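Local coordinates for protein putative rubredoxin reductase (Rhodopseudomonas palustris, PDB 3FG2) that probably passes electrons from NADH through its bound FAD to a ferredoxin that in turn serves the cytochrome CYP199A2, at residues V181-I186 with G364-N369; G333-F338 with A354-A359; S188-R193 with G325-Q330. All coordinates share one frame; numbering follows the deposited sequence.

Contact 1 of 3, residues V181-I186 with G364-N369; sequences VVTPEI and GIESVN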
loop_
_atom_site.group_PDB
_atom_site.type_symbol
_atom_site.label_atom_id
_atom_site.label_comp_id
_atom_site.label_asym_id
_atom_site.label_seq_id
_atom_site.Cartn_x
_atom_site.Cartn_y
_atom_site.Cartn_z
ATOM N N VAL A 181 2.913 -2.340 11.380
ATOM C CA VAL A 181 3.911 -1.531 10.689
ATOM C C VAL A 181 4.759 -0.487 11.424
ATOM O O VAL A 181 5.747 -0.018 10.859
ATOM C CB VAL A 181 3.258 -0.822 9.479
ATOM C CG1 VAL A 181 2.860 -1.844 8.426
ATOM C CG2 VAL A 181 2.024 -0.052 9.936
ATOM N N VAL A 182 4.395 -0.106 12.646
ATOM C CA VAL A 182 5.186 0.891 13.379
ATOM C C VAL A 182 5.474 0.442 14.807
ATOM O O VAL A 182 4.805 -0.463 15.324
ATOM C CB VAL A 182 4.463 2.272 13.450
ATOM C CG1 VAL A 182 4.079 2.735 12.057
ATOM C CG2 VAL A 182 3.229 2.181 14.346
ATOM N N THR A 183 6.460 1.072 15.443
ATOM C CA THR A 183 6.806 0.730 16.825
ATOM C C THR A 183 5.866 1.477 17.794
ATOM O O THR A 183 5.245 2.476 17.426
ATOM C CB THR A 183 8.298 1.056 17.139
ATOM O OG1 THR A 183 8.556 2.454 16.938
ATOM C CG2 THR A 183 9.214 0.239 16.235
ATOM N N PRO A 184 5.756 1.002 19.045
ATOM C CA PRO A 184 4.890 1.601 20.070
ATOM C C PRO A 184 4.883 3.124 20.229
ATOM O O PRO A 184 3.823 3.713 20.443
ATOM C CB PRO A 184 5.329 0.888 21.350
ATOM C CG PRO A 184 5.724 -0.468 20.846
ATOM C CD PRO A 184 6.533 -0.111 19.616
ATOM N N GLU A 185 6.046 3.766 20.136
ATOM C CA GLU A 185 6.095 5.217 20.294
ATOM C C GLU A 185 5.278 5.936 19.219
ATOM O O GLU A 185 4.726 7.008 19.467
ATOM C CB GLU A 185 7.539 5.728 20.274
ATOM C CG GLU A 185 8.485 5.019 21.234
ATOM C CD GLU A 185 8.830 3.586 20.785
ATOM O OE1 GLU A 185 8.917 3.333 19.555
ATOM O OE2 GLU A 185 9.030 2.715 21.667
ATOM N N ILE A 186 5.202 5.354 18.028
ATOM C CA ILE A 186 4.420 5.962 16.956
ATOM C C ILE A 186 2.929 5.735 17.206
ATOM O O ILE A 186 2.120 6.656 17.059
ATOM C CB ILE A 186 4.809 5.389 15.571
ATOM C CG1 ILE A 186 6.290 5.677 15.288
ATOM C CG2 ILE A 186 3.945 6.005 14.482
ATOM C CD1 ILE A 186 6.664 7.153 15.366
ATOM N N GLY A 364 15.851 1.434 10.977
ATOM C CA GLY A 364 14.813 2.255 10.385
ATOM C C GLY A 364 14.522 3.517 11.155
ATOM O O GLY A 364 14.862 3.619 12.338
ATOM N N ILE A 365 13.903 4.484 10.480
ATOM C CA ILE A 365 13.540 5.745 11.113
ATOM C C ILE A 365 12.096 6.076 10.793
ATOM O O ILE A 365 11.707 6.124 9.625
ATOM C CB ILE A 365 14.372 6.929 10.612
ATOM C CG1 ILE A 365 15.863 6.665 10.801
ATOM C CG2 ILE A 365 13.980 8.180 11.381
ATOM C CD1 ILE A 365 16.738 7.838 10.343
ATOM N N GLU A 366 11.315 6.311 11.841
ATOM C CA GLU A 366 9.905 6.660 11.721
ATOM C C GLU A 366 9.821 8.118 12.161
ATOM O O GLU A 366 9.957 8.422 13.345
ATOM C CB GLU A 366 9.078 5.776 12.651
ATOM C CG GLU A 366 9.338 4.281 12.488
ATOM C CD GLU A 366 8.827 3.486 13.681
ATOM O OE1 GLU A 366 9.263 3.778 14.820
ATOM O OE2 GLU A 366 7.991 2.575 13.484
ATOM N N SER A 367 9.603 9.011 11.203
ATOM C CA SER A 367 9.553 10.442 11.478
ATOM C C SER A 367 8.177 11.083 11.394
ATOM O O SER A 367 7.491 10.944 10.392
ATOM C CB SER A 367 10.487 11.175 10.515
ATOM O OG SER A 367 11.781 10.598 10.516
ATOM N N VAL A 368 7.788 11.795 12.446
ATOM C CA VAL A 368 6.506 12.489 12.471
ATOM C C VAL A 368 6.771 13.974 12.263
ATOM O O VAL A 368 7.437 14.610 13.081
ATOM C CB VAL A 368 5.778 12.304 13.818
ATOM C CG1 VAL A 368 4.591 13.257 13.903
ATOM C CG2 VAL A 368 5.305 10.877 13.957
ATOM N N ASN A 369 6.248 14.519 11.169
ATOM C CA ASN A 369 6.440 15.931 10.831
ATOM C C ASN A 369 7.905 16.347 11.008
ATOM O O ASN A 369 8.200 17.373 11.624
ATOM C CB ASN A 369 5.558 16.821 11.710
ATOM C CG ASN A 369 4.101 16.404 11.695
ATOM O OD1 ASN A 369 3.496 16.206 10.628
ATOM N ND2 ASN A 369 3.516 16.284 12.888
HETATM O O HOH W 1 8.177 1.270 11.001
#
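E366 reaches from its strand to the start of helix 184-196 and meets T183 with both carboxylate oxygens. Polar bonds come first. T183 N donates to the syn lone pair of E366 OE2 at 2.9 Å, with an N-H...O angle of 155°. A water gives one proton to V181 O and the other to the same OE2, which therefore accepts two bonds. T183 OG1 lies 2.6 Å from E366 OE1 and 2.8 Å from E185 OE1; its one proton can serve only one of them at a time. As E185 OE1 and E366 OE1 are 4.8 Å apart, the two carboxylates would probably raise each other's proton affinity. In E366, CD is nearly anti to CA (chi2 163°), so the chain is extended as it leaves the strand and the carboxylate meets the start of the helix. Apolar contacts lie beside the polar ones: I186 CG1 packs at 3.8 Å on E366 CB, and I186 CD1 faces V368 CG2 at 4.2 Å. The contact ties the nucleotide-binding part of this flavoprotein to its C-terminal reductase domain. Around it, E366 also rests on A354 and C356 of strand 351-358, while V368 packs on Y189 and F190, farther along helix 184-196.

Contact 2 of 3, residues G333-F338 with A354-A359; sequences GLTAGF and AFCYKA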
loop_
_atom_site.group_PDB
_atom_site.type_symbol
_atom_site.label_atom_id
_atom_site.label_comp_id
_atom_site.label_asym_id
_atom_site.label_seq_id
_atom_site.Cartn_x
_atom_site.Cartn_y
_atom_site.Cartn_z
ATOM N N GLY A 333 13.085 2.200 5.878
ATOM C CA GLY A 333 13.676 0.981 6.412
ATOM C C GLY A 333 12.621 0.054 6.996
ATOM O O GLY A 333 11.460 0.436 7.139
ATOM N N LEU A 334 13.016 -1.173 7.327
ATOM C CA LEU A 334 12.096 -2.152 7.911
ATOM C C LEU A 334 12.421 -2.272 9.403
ATOM O O LEU A 334 13.540 -2.645 9.765
ATOM C CB LEU A 334 12.263 -3.504 7.209
ATOM C CG LEU A 334 11.986 -3.513 5.694
ATOM C CD1 LEU A 334 12.432 -4.827 5.067
ATOM C CD2 LEU A 334 10.502 -3.293 5.453
ATOM N N THR A 335 11.452 -1.955 10.260
ATOM C CA THR A 335 11.664 -2.006 11.708
ATOM C C THR A 335 11.324 -3.307 12.441
ATOM O O THR A 335 11.360 -3.345 13.671
ATOM C CB THR A 335 10.890 -0.885 12.416
ATOM O OG1 THR A 335 9.541 -0.885 11.955
ATOM C CG2 THR A 335 11.519 0.462 12.144
ATOM N N ALA A 336 10.990 -4.366 11.713
ATOM C CA ALA A 336 10.660 -5.631 12.368
ATOM C C ALA A 336 11.855 -6.147 13.183
ATOM O O ALA A 336 13.000 -6.096 12.729
ATOM C CB ALA A 336 10.243 -6.676 11.323
ATOM N N GLY A 337 11.579 -6.626 14.391
ATOM C CA GLY A 337 12.632 -7.154 15.235
ATOM C C GLY A 337 13.397 -6.094 16.002
ATOM O O GLY A 337 14.493 -6.361 16.505
ATOM N N PHE A 338 12.825 -4.895 16.099
ATOM C CA PHE A 338 13.463 -3.792 16.821
ATOM C C PHE A 338 13.657 -4.163 18.289
ATOM O O PHE A 338 12.755 -4.742 18.912
ATOM C CB PHE A 338 12.591 -2.535 16.734
ATOM C CG PHE A 338 11.275 -2.653 17.463
ATOM C CD1 PHE A 338 11.161 -2.250 18.793
ATOM C CD2 PHE A 338 10.156 -3.183 16.824
ATOM C CE1 PHE A 338 9.952 -2.373 19.478
ATOM C CE2 PHE A 338 8.936 -3.314 17.499
ATOM C CZ PHE A 338 8.833 -2.907 18.827
ATOM N N ALA A 354 11.558 8.315 15.636
ATOM C CA ALA A 354 11.884 7.163 16.447
ATOM C C ALA A 354 12.976 6.423 15.683
ATOM O O ALA A 354 12.727 5.861 14.608
ATOM C CB ALA A 354 10.664 6.276 16.624
ATOM N N PHE A 355 14.196 6.456 16.214
ATOM C CA PHE A 355 15.299 5.757 15.575
ATOM C C PHE A 355 15.257 4.336 16.104
ATOM O O PHE A 355 15.482 4.085 17.286
ATOM C CB PHE A 355 16.638 6.434 15.903
ATOM C CG PHE A 355 16.904 7.668 15.091
ATOM C CD1 PHE A 355 15.982 8.711 15.061
ATOM C CD2 PHE A 355 18.076 7.788 14.354
ATOM C CE1 PHE A 355 16.223 9.854 14.310
ATOM C CE2 PHE A 355 18.330 8.931 13.596
ATOM C CZ PHE A 355 17.398 9.966 13.575
ATOM N N CYS A 356 14.948 3.399 15.221
ATOM C CA CYS A 356 14.837 2.011 15.623
ATOM C C CYS A 356 16.104 1.234 15.348
ATOM O O CYS A 356 16.655 1.286 14.240
ATOM C CB CYS A 356 13.666 1.369 14.891
ATOM S SG CYS A 356 12.192 2.383 14.962
ATOM N N TYR A 357 16.549 0.502 16.365
ATOM C CA TYR A 357 17.749 -0.313 16.271
ATOM C C TYR A 357 17.500 -1.788 16.550
ATOM O O TYR A 357 16.501 -2.169 17.174
ATOM C CB TYR A 357 18.798 0.162 17.270
ATOM C CG TYR A 357 19.303 1.555 17.042
ATOM C CD1 TYR A 357 18.505 2.663 17.321
ATOM C CD2 TYR A 357 20.595 1.773 16.562
ATOM C CE1 TYR A 357 18.977 3.953 17.132
ATOM C CE2 TYR A 357 21.078 3.060 16.367
ATOM C CZ TYR A 357 20.265 4.146 16.656
ATOM O OH TYR A 357 20.750 5.421 16.481
ATOM N N LYS A 358 18.437 -2.608 16.088
ATOM C CA LYS A 358 18.411 -4.047 16.313
ATOM C C LYS A 358 19.874 -4.470 16.391
ATOM O O LYS A 358 20.633 -4.279 15.442
ATOM C CB LYS A 358 17.713 -4.780 15.172
ATOM C CG LYS A 358 17.645 -6.282 15.403
ATOM C CD LYS A 358 16.819 -6.997 14.342
ATOM C CE LYS A 358 17.466 -6.916 12.981
ATOM N NZ LYS A 358 16.685 -7.678 11.963
ATOM N N ALA A 359 20.274 -5.013 17.535
ATOM C CA ALA A 359 21.654 -5.444 17.735
ATOM C C ALA A 359 22.646 -4.300 17.527
ATOM O O ALA A 359 23.703 -4.497 16.935
ATOM C CB ALA A 359 21.986 -6.597 16.792
#
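T335 and C356 meet methyl to thiol: T335 CG2 lies 3.5 Å from C356 SG and 3.6 Å from C356 CB, the cysteine side chain starting out from strand 351-358 toward the loop. T335 opens a type II beta turn that ends at F338, closed by a weak bond from F338 N to T335 O. F338 sets its CG between its own backbone N and carbonyl carbon (chi1 67°), and its ring stands off the strand, with T335 O in plane at the ring edge and T183 against the side chain. Only the root of F338 meets the strand: its CA makes a bent CA-H...O contact with Y357 O, CA to O 3.5 Å, and its CB faces C356 CB at 4.4 Å. Y357 starts its side chain away from the loop, and its OH is hydrogen-bonded to V387 O. At the outer end K358 lays its aliphatic chain by the turn, CD being 3.2 Å from G337 O. The turn needs glycine at G337: a CB there would jam against A336 O and come tight on K358 CD. Between this turn and strand 351-358 of the C-terminal domain, the chemistry is carbon against carbon, sulphur and carbonyl oxygen, so the fit of shapes probably counts for more here than directed polar bonds, with the thiol buried and the lysine exposed to solvent at the outer end.

Contact 3 of 3, residues S188-R193 with G325-Q330; sequences SYFHDR and GDDKLQ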
loop_
_atom_site.group_PDB
_atom_site.type_symbol
_atom_site.label_atom_id
_atom_site.label_comp_id
_atom_site.label_asym_id
_atom_site.label_seq_id
_atom_site.Cartn_x
_atom_site.Cartn_y
_atom_site.Cartn_z
ATOM N N SER A 188 1.414 5.245 20.044
ATOM C CA SER A 188 1.046 6.098 21.164
ATOM C C SER A 188 0.748 7.530 20.707
ATOM O O SER A 188 -0.312 8.076 21.015
ATOM C CB SER A 188 2.173 6.098 22.201
ATOM O OG SER A 188 1.865 6.938 23.297
ATOM N N TYR A 189 1.679 8.129 19.968
ATOM C CA TYR A 189 1.504 9.498 19.479
ATOM C C TYR A 189 0.195 9.658 18.710
ATOM O O TYR A 189 -0.591 10.572 18.970
ATOM C CB TYR A 189 2.664 9.906 18.555
ATOM C CG TYR A 189 2.455 11.258 17.896
ATOM C CD1 TYR A 189 2.622 12.446 18.620
ATOM C CD2 TYR A 189 2.029 11.350 16.570
ATOM C CE1 TYR A 189 2.363 13.696 18.043
ATOM C CE2 TYR A 189 1.766 12.599 15.975
ATOM C CZ TYR A 189 1.935 13.765 16.720
ATOM O OH TYR A 189 1.674 14.992 16.143
ATOM N N PHE A 190 -0.034 8.772 17.751
ATOM C CA PHE A 190 -1.240 8.851 16.948
ATOM C C PHE A 190 -2.501 8.508 17.719
ATOM O O PHE A 190 -3.592 8.973 17.371
ATOM C CB PHE A 190 -1.090 7.989 15.695
ATOM C CG PHE A 190 -0.267 8.643 14.635
ATOM C CD1 PHE A 190 1.045 8.249 14.403
ATOM C CD2 PHE A 190 -0.785 9.716 13.906
ATOM C CE1 PHE A 190 1.833 8.918 13.465
ATOM C CE2 PHE A 190 -0.004 10.394 12.962
ATOM C CZ PHE A 190 1.304 9.996 12.742
ATOM N N HIS A 191 -2.361 7.704 18.768
ATOM C CA HIS A 191 -3.517 7.370 19.576
ATOM C C HIS A 191 -3.950 8.655 20.274
ATOM O O HIS A 191 -5.138 8.952 20.358
ATOM C CB HIS A 191 -3.183 6.307 20.621
ATOM C CG HIS A 191 -4.225 6.181 21.689
ATOM N ND1 HIS A 191 -4.330 7.074 22.733
ATOM C CD2 HIS A 191 -5.250 5.309 21.836
ATOM C CE1 HIS A 191 -5.374 6.759 23.479
ATOM N NE2 HIS A 191 -5.950 5.691 22.955
ATOM N N ASP A 192 -2.975 9.416 20.764
ATOM C CA ASP A 192 -3.260 10.672 21.450
ATOM C C ASP A 192 -3.891 11.690 20.492
ATOM O O ASP A 192 -4.940 12.268 20.787
ATOM C CB ASP A 192 -1.978 11.272 22.052
ATOM C CG ASP A 192 -1.451 10.483 23.250
ATOM O OD1 ASP A 192 -2.214 9.696 23.851
ATOM O OD2 ASP A 192 -0.268 10.667 23.608
ATOM N N ARG A 193 -3.251 11.903 19.348
ATOM C CA ARG A 193 -3.746 12.849 18.358
ATOM C C ARG A 193 -5.182 12.561 17.941
ATOM O O ARG A 193 -6.026 13.461 17.941
ATOM C CB ARG A 193 -2.842 12.834 17.128
ATOM C CG ARG A 193 -1.429 13.308 17.435
ATOM C CD ARG A 193 -1.426 14.793 17.767
ATOM N NE ARG A 193 -1.617 15.606 16.568
ATOM C CZ ARG A 193 -2.173 16.815 16.558
ATOM N NH1 ARG A 193 -2.606 17.362 17.685
ATOM N NH2 ARG A 193 -2.286 17.481 15.418
ATOM N N GLY A 325 -4.715 13.309 9.366
ATOM C CA GLY A 325 -5.120 14.605 9.876
ATOM C C GLY A 325 -4.099 15.645 9.448
ATOM O O GLY A 325 -3.844 15.819 8.258
ATOM N N ASP A 326 -3.496 16.332 10.409
ATOM C CA ASP A 326 -2.500 17.336 10.074
ATOM C C ASP A 326 -1.077 16.822 10.241
ATOM O O ASP A 326 -0.124 17.546 9.979
ATOM C CB ASP A 326 -2.701 18.587 10.930
ATOM C CG ASP A 326 -4.034 19.250 10.670
ATOM O OD1 ASP A 326 -4.455 19.275 9.493
ATOM O OD2 ASP A 326 -4.655 19.753 11.628
ATOM N N ASP A 327 -0.938 15.571 10.671
ATOM C CA ASP A 327 0.381 14.976 10.885
ATOM C C ASP A 327 0.853 14.155 9.694
ATOM O O ASP A 327 0.051 13.527 9.002
ATOM C CB ASP A 327 0.378 14.067 12.125
ATOM C CG ASP A 327 0.206 14.834 13.425
ATOM O OD1 ASP A 327 1.027 15.732 13.708
ATOM O OD2 ASP A 327 -0.750 14.528 14.170
ATOM N N LYS A 328 2.163 14.170 9.464
ATOM C CA LYS A 328 2.775 13.414 8.377
ATOM C C LYS A 328 3.712 12.389 8.996
ATOM O O LYS A 328 4.516 12.724 9.867
ATOM C CB LYS A 328 3.573 14.335 7.457
ATOM C CG LYS A 328 4.566 13.601 6.549
ATOM C CD LYS A 328 3.901 12.900 5.370
ATOM C CE LYS A 328 3.635 13.885 4.231
ATOM N NZ LYS A 328 3.057 13.226 3.019
ATOM N N LEU A 329 3.597 11.142 8.548
ATOM C CA LEU A 329 4.434 10.064 9.050
ATOM C C LEU A 329 5.276 9.544 7.899
ATOM O O LEU A 329 4.750 9.192 6.841
ATOM C CB LEU A 329 3.570 8.915 9.577
ATOM C CG LEU A 329 4.141 7.895 10.581
ATOM C CD1 LEU A 329 3.430 6.562 10.386
ATOM C CD2 LEU A 329 5.625 7.709 10.413
ATOM N N GLN A 330 6.582 9.501 8.102
ATOM C CA GLN A 330 7.477 8.983 7.087
ATOM C C GLN A 330 8.323 7.882 7.707
ATOM O O GLN A 330 8.852 8.034 8.810
ATOM C CB GLN A 330 8.373 10.089 6.535
ATOM C CG GLN A 330 7.649 11.085 5.664
ATOM C CD GLN A 330 8.516 12.273 5.351
ATOM O OE1 GLN A 330 8.929 13.002 6.251
ATOM N NE2 GLN A 330 8.809 12.473 4.076
#
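Y189 and R193, one turn apart on helix 184-196, both grip the carboxylate of D327, in a helix-on-sheet packing where the helix covers the antiparallel sheet of the C-terminal domain. Helix and strand run nearly antiparallel, their short axes 11.4 Å apart at closest approach. The two oxygens of D327 are satisfied separately. OD1 accepts from Y189 OH at 2.6 Å, tip to tip, the hydroxyl coming from above the carboxylate plane; it also accepts from N369 ND2. OD2 offers its syn lone pair to R193 NE at 2.8 Å, a straight N-H...O bond (179°), part of a salt bridge, in the guanidinium plane. R193 curls to do so: bends at chi2 (-68°) and chi3 (-74°) place CD and then NE beside the carboxylate, while its CG packs on one face of the Y189 ring, offset toward the rim. With three donors around it, one of them cationic, D327 would probably stay ionised though buried. An alanine here would probably leave Y189 OH without this acceptor and the R193 charge, already close to the like charge of R350, without this counterion. Apolar packing continues beside the polar group. Y189 CD2 sits over the centre of the F190 ring, 3.8 Å above its plane, and the F190 ring stands nearly perpendicular to the carboxylate. Different ring atoms reach different strand residues: F190 CE2 lies 3.8 Å from D327 CB, and F190 CE1 lies 3.8 Å from L329 CG.

Contacts 1 and 3 lie side by side, centres about 10 Å apart, and share helix 184-196; contact 2 is about 10 Å from contact 1 and about 19 Å from contact 3. All three reach one antiparallel sheet of the C-terminal domain, in which strand 361-368 lies between strands 327-333 and 351-358. Along the chain contact 1 closes the widest loop, and contacts 3 and 2 follow in series within it. E366 O to A354 N (2.8 Å) joins contacts 1 and 2, and S367 N to Q330 O (2.7 Å) joins contacts 1 and 3. Contacts 1 and 3 thus join the nucleotide-binding part to this sheet, while contact 2 packs a turn against strand 351-358 within the C-terminal domain.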